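Local coordinates for TLR1789 protein (Thermosynechococcus elongatus, PDB 2X8X) that probably helps to insert or transport proteins at the outer membrane, this piece being its N-terminal periplasmic region of three POTRA domains, at residues V89-F99 against L112-Y123. Residues are numbered along the deposited sequence; the frame is centred on the assembly and turned at random.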
# COMPACT_ATOMS: atom_id res chain seq x y z
N VAL A 89 -10.92 -11.38 1.33
CA VAL A 89 -12.01 -10.69 0.63
C VAL A 89 -11.59 -9.98 -0.64
O VAL A 89 -12.43 -9.74 -1.49
CB VAL A 89 -12.80 -9.66 1.50
CG1 VAL A 89 -13.57 -10.40 2.60
CG2 VAL A 89 -11.92 -8.61 1.99
N LEU A 90 -10.30 -9.63 -0.73
CA LEU A 90 -9.66 -9.26 -2.01
C LEU A 90 -9.20 -10.50 -2.73
O LEU A 90 -8.37 -11.28 -2.24
CB LEU A 90 -8.48 -8.30 -1.77
CG LEU A 90 -7.62 -7.84 -2.99
CD1 LEU A 90 -8.32 -6.82 -3.92
CD2 LEU A 90 -6.26 -7.23 -2.46
N THR A 91 -9.78 -10.77 -3.88
CA THR A 91 -9.40 -11.99 -4.59
C THR A 91 -8.24 -11.69 -5.53
O THR A 91 -8.08 -10.55 -6.01
CB THR A 91 -10.58 -12.56 -5.39
OG1 THR A 91 -10.89 -11.64 -6.44
CG2 THR A 91 -11.85 -12.74 -4.48
N GLN A 92 -7.40 -12.71 -5.78
CA GLN A 92 -6.37 -12.61 -6.79
C GLN A 92 -6.96 -12.14 -8.14
O GLN A 92 -6.32 -11.36 -8.84
CB GLN A 92 -5.60 -13.94 -6.95
CG GLN A 92 -4.46 -13.84 -7.98
CD GLN A 92 -3.39 -12.78 -7.59
OE1 GLN A 92 -2.81 -12.82 -6.46
NE2 GLN A 92 -3.06 -11.89 -8.55
N GLU A 93 -8.17 -12.55 -8.49
CA GLU A 93 -8.77 -12.06 -9.75
C GLU A 93 -9.05 -10.54 -9.78
O GLU A 93 -8.97 -9.89 -10.83
CB GLU A 93 -10.09 -12.79 -10.07
CG GLU A 93 -9.94 -14.25 -10.52
CD GLU A 93 -9.54 -15.18 -9.36
OE1 GLU A 93 -10.12 -15.06 -8.23
OE2 GLU A 93 -8.63 -16.02 -9.57
N LYS A 94 -9.46 -10.00 -8.64
CA LYS A 94 -9.67 -8.54 -8.53
C LYS A 94 -8.34 -7.78 -8.65
O LYS A 94 -8.26 -6.74 -9.28
CB LYS A 94 -10.35 -8.24 -7.17
CG LYS A 94 -10.62 -6.79 -6.90
CD LYS A 94 -11.44 -6.18 -8.02
CE LYS A 94 -11.73 -4.74 -7.67
NZ LYS A 94 -13.01 -4.39 -8.27
N VAL A 95 -7.30 -8.31 -8.01
CA VAL A 95 -5.93 -7.79 -8.18
C VAL A 95 -5.51 -7.80 -9.65
O VAL A 95 -5.00 -6.77 -10.14
CB VAL A 95 -4.89 -8.53 -7.27
CG1 VAL A 95 -3.52 -8.19 -7.72
CG2 VAL A 95 -5.06 -8.12 -5.81
N ASN A 96 -5.81 -8.88 -10.38
CA ASN A 96 -5.45 -9.01 -11.81
C ASN A 96 -6.17 -7.96 -12.63
O ASN A 96 -5.60 -7.30 -13.52
CB ASN A 96 -5.78 -10.39 -12.42
CG ASN A 96 -4.95 -11.54 -11.83
OD1 ASN A 96 -5.36 -12.73 -11.88
ND2 ASN A 96 -3.79 -11.23 -11.27
N GLU A 97 -7.45 -7.78 -12.33
CA GLU A 97 -8.23 -6.72 -12.99
C GLU A 97 -7.70 -5.28 -12.69
O GLU A 97 -7.56 -4.46 -13.60
CB GLU A 97 -9.68 -6.93 -12.60
CG GLU A 97 -10.64 -5.78 -12.79
CD GLU A 97 -11.99 -6.10 -12.11
OE1 GLU A 97 -12.21 -7.28 -11.67
OE2 GLU A 97 -12.84 -5.16 -12.02
N ILE A 98 -7.43 -4.94 -11.44
CA ILE A 98 -6.83 -3.61 -11.12
C ILE A 98 -5.54 -3.30 -11.90
O ILE A 98 -5.39 -2.21 -12.48
CB ILE A 98 -6.59 -3.46 -9.55
CG1 ILE A 98 -7.94 -3.37 -8.86
CG2 ILE A 98 -5.62 -2.27 -9.19
CD1 ILE A 98 -7.82 -3.70 -7.35
N PHE A 99 -4.68 -4.29 -12.03
CA PHE A 99 -3.39 -4.09 -12.60
C PHE A 99 -3.31 -4.45 -14.10
O PHE A 99 -2.33 -4.08 -14.71
CB PHE A 99 -2.25 -4.77 -11.76
CG PHE A 99 -2.04 -4.15 -10.40
CD1 PHE A 99 -2.67 -4.68 -9.28
CD2 PHE A 99 -1.23 -3.03 -10.21
CE1 PHE A 99 -2.51 -4.11 -8.01
CE2 PHE A 99 -1.05 -2.50 -8.96
CZ PHE A 99 -1.70 -3.03 -7.84
N LEU A 112 2.07 1.80 -10.13
CA LEU A 112 1.88 0.77 -9.11
C LEU A 112 1.26 1.30 -7.86
O LEU A 112 0.41 0.64 -7.27
CB LEU A 112 3.19 0.09 -8.75
CG LEU A 112 3.00 -1.20 -7.91
CD1 LEU A 112 2.54 -2.36 -8.76
CD2 LEU A 112 4.39 -1.61 -7.38
N GLN A 113 1.72 2.46 -7.38
CA GLN A 113 1.12 3.08 -6.20
C GLN A 113 -0.34 3.49 -6.47
O GLN A 113 -1.20 3.38 -5.60
CB GLN A 113 1.94 4.32 -5.81
CG GLN A 113 1.53 4.94 -4.47
CD GLN A 113 1.58 3.91 -3.34
OE1 GLN A 113 0.70 3.86 -2.51
NE2 GLN A 113 2.58 3.02 -3.38
N ALA A 114 -0.66 3.95 -7.66
CA ALA A 114 -2.08 4.19 -7.99
C ALA A 114 -2.90 2.87 -7.91
O ALA A 114 -4.03 2.88 -7.36
CB ALA A 114 -2.19 4.85 -9.39
N GLY A 115 -2.37 1.75 -8.40
CA GLY A 115 -3.08 0.49 -8.16
C GLY A 115 -3.20 0.07 -6.71
O GLY A 115 -4.19 -0.51 -6.31
N ILE A 116 -2.17 0.31 -5.92
CA ILE A 116 -2.20 0.03 -4.49
C ILE A 116 -3.30 0.87 -3.89
O ILE A 116 -4.14 0.37 -3.10
CB ILE A 116 -0.83 0.32 -3.82
CG1 ILE A 116 0.18 -0.74 -4.25
CG2 ILE A 116 -0.98 0.37 -2.31
CD1 ILE A 116 1.57 -0.45 -3.73
N GLU A 117 -3.43 2.12 -4.36
CA GLU A 117 -4.54 2.96 -3.88
C GLU A 117 -5.93 2.43 -4.28
O GLU A 117 -6.89 2.57 -3.52
CB GLU A 117 -4.44 4.43 -4.30
CG GLU A 117 -3.29 5.18 -3.62
CD GLU A 117 -3.03 4.75 -2.11
OE1 GLU A 117 -3.98 4.73 -1.25
OE2 GLU A 117 -1.84 4.45 -1.76
N LYS A 118 -6.04 1.82 -5.45
CA LYS A 118 -7.29 1.14 -5.83
C LYS A 118 -7.61 -0.01 -4.91
O LYS A 118 -8.79 -0.30 -4.61
CB LYS A 118 -7.18 0.63 -7.28
CG LYS A 118 -7.54 1.81 -8.26
CD LYS A 118 -7.45 1.31 -9.71
CE LYS A 118 -5.93 1.18 -10.10
NZ LYS A 118 -5.18 2.21 -10.95
N ILE A 119 -6.59 -0.73 -4.48
CA ILE A 119 -6.88 -1.85 -3.54
C ILE A 119 -7.42 -1.28 -2.18
O ILE A 119 -8.40 -1.79 -1.62
CB ILE A 119 -5.62 -2.70 -3.33
CG1 ILE A 119 -5.31 -3.55 -4.55
CG2 ILE A 119 -5.77 -3.55 -2.05
CD1 ILE A 119 -3.83 -4.17 -4.42
N ASN A 120 -6.77 -0.26 -1.66
CA ASN A 120 -7.15 0.32 -0.34
C ASN A 120 -8.52 0.94 -0.45
O ASN A 120 -9.29 0.90 0.51
CB ASN A 120 -6.14 1.38 0.10
CG ASN A 120 -4.75 0.78 0.39
OD1 ASN A 120 -4.63 -0.43 0.63
ND2 ASN A 120 -3.70 1.63 0.39
N THR A 121 -8.85 1.47 -1.64
CA THR A 121 -10.20 1.98 -1.88
C THR A 121 -11.21 0.84 -1.95
O THR A 121 -12.30 0.96 -1.42
CB THR A 121 -10.29 2.86 -3.17
OG1 THR A 121 -9.38 3.95 -3.03
CG2 THR A 121 -11.67 3.39 -3.37
N PHE A 122 -10.87 -0.27 -2.59
CA PHE A 122 -11.75 -1.43 -2.53
C PHE A 122 -12.08 -1.82 -1.06
O PHE A 122 -13.26 -1.95 -0.71
CB PHE A 122 -11.21 -2.61 -3.31
CG PHE A 122 -11.90 -3.93 -2.97
CD1 PHE A 122 -13.07 -4.31 -3.66
CD2 PHE A 122 -11.38 -4.76 -1.96
CE1 PHE A 122 -13.73 -5.54 -3.36
CE2 PHE A 122 -12.02 -5.98 -1.62
CZ PHE A 122 -13.20 -6.38 -2.32
N TYR A 123 -11.08 -1.94 -0.21
CA TYR A 123 -11.41 -2.23 1.21
C TYR A 123 -12.32 -1.17 1.83
O TYR A 123 -13.32 -1.50 2.46
CB TYR A 123 -10.13 -2.31 2.05
CG TYR A 123 -9.29 -3.55 1.70
CD1 TYR A 123 -9.84 -4.83 1.79
CD2 TYR A 123 -7.93 -3.45 1.34
CE1 TYR A 123 -9.06 -6.01 1.46
CE2 TYR A 123 -7.15 -4.64 1.03
CZ TYR A 123 -7.72 -5.88 1.09
OH TYR A 123 -7.02 -7.06 0.81
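Phe99 sits as a knob in a hole formed by Leu112, Gly115, Ile116 and Ile119 on the helix of segment 112-123, the tight end of the contact. Phe99 CZ comes within 3.6 Å of Gly115 C, an approach possible because glycine puts no side chain between ring and backbone. Methyl CD1 of Ile119 meets the ring at its edge, 3.8 Å from Phe99 CE1. The N-to-C directions of 92-99 and 112-123 differ by 138°, roughly antiparallel but splayed. Ile119 continues the apolar seam: its CG2 lies 3.7 Å from Leu90 CD2, the side chains crossing nearly at right angles. Leu90 CB sits 3.2 Å from Tyr123 OH, a hydroxyl hydrogen-bonded to Glu151, whose carboxylate also takes the backbone N-H groups of Val89 and Leu90. On the outer side exposed Lys118 lays its chain along Ile98, Lys118 CE 3.6 Å from Ile98 CG2; Lys94 CE stands farther off, 4.2 Å from Phe122 CD1. With CG anti to the backbone N (chi1 164°), the Phe122 ring reaches across to backbone atoms, CZ lying 3.5 Å from Val89 O. Val95, Phe99 and Ile119 also touch the POTRA sheet. With 588 Å² buried in mainly apolar contacts, hydrophobic burial and shape fit probably hold the pair, Glu151 adding polar ties near Tyr123.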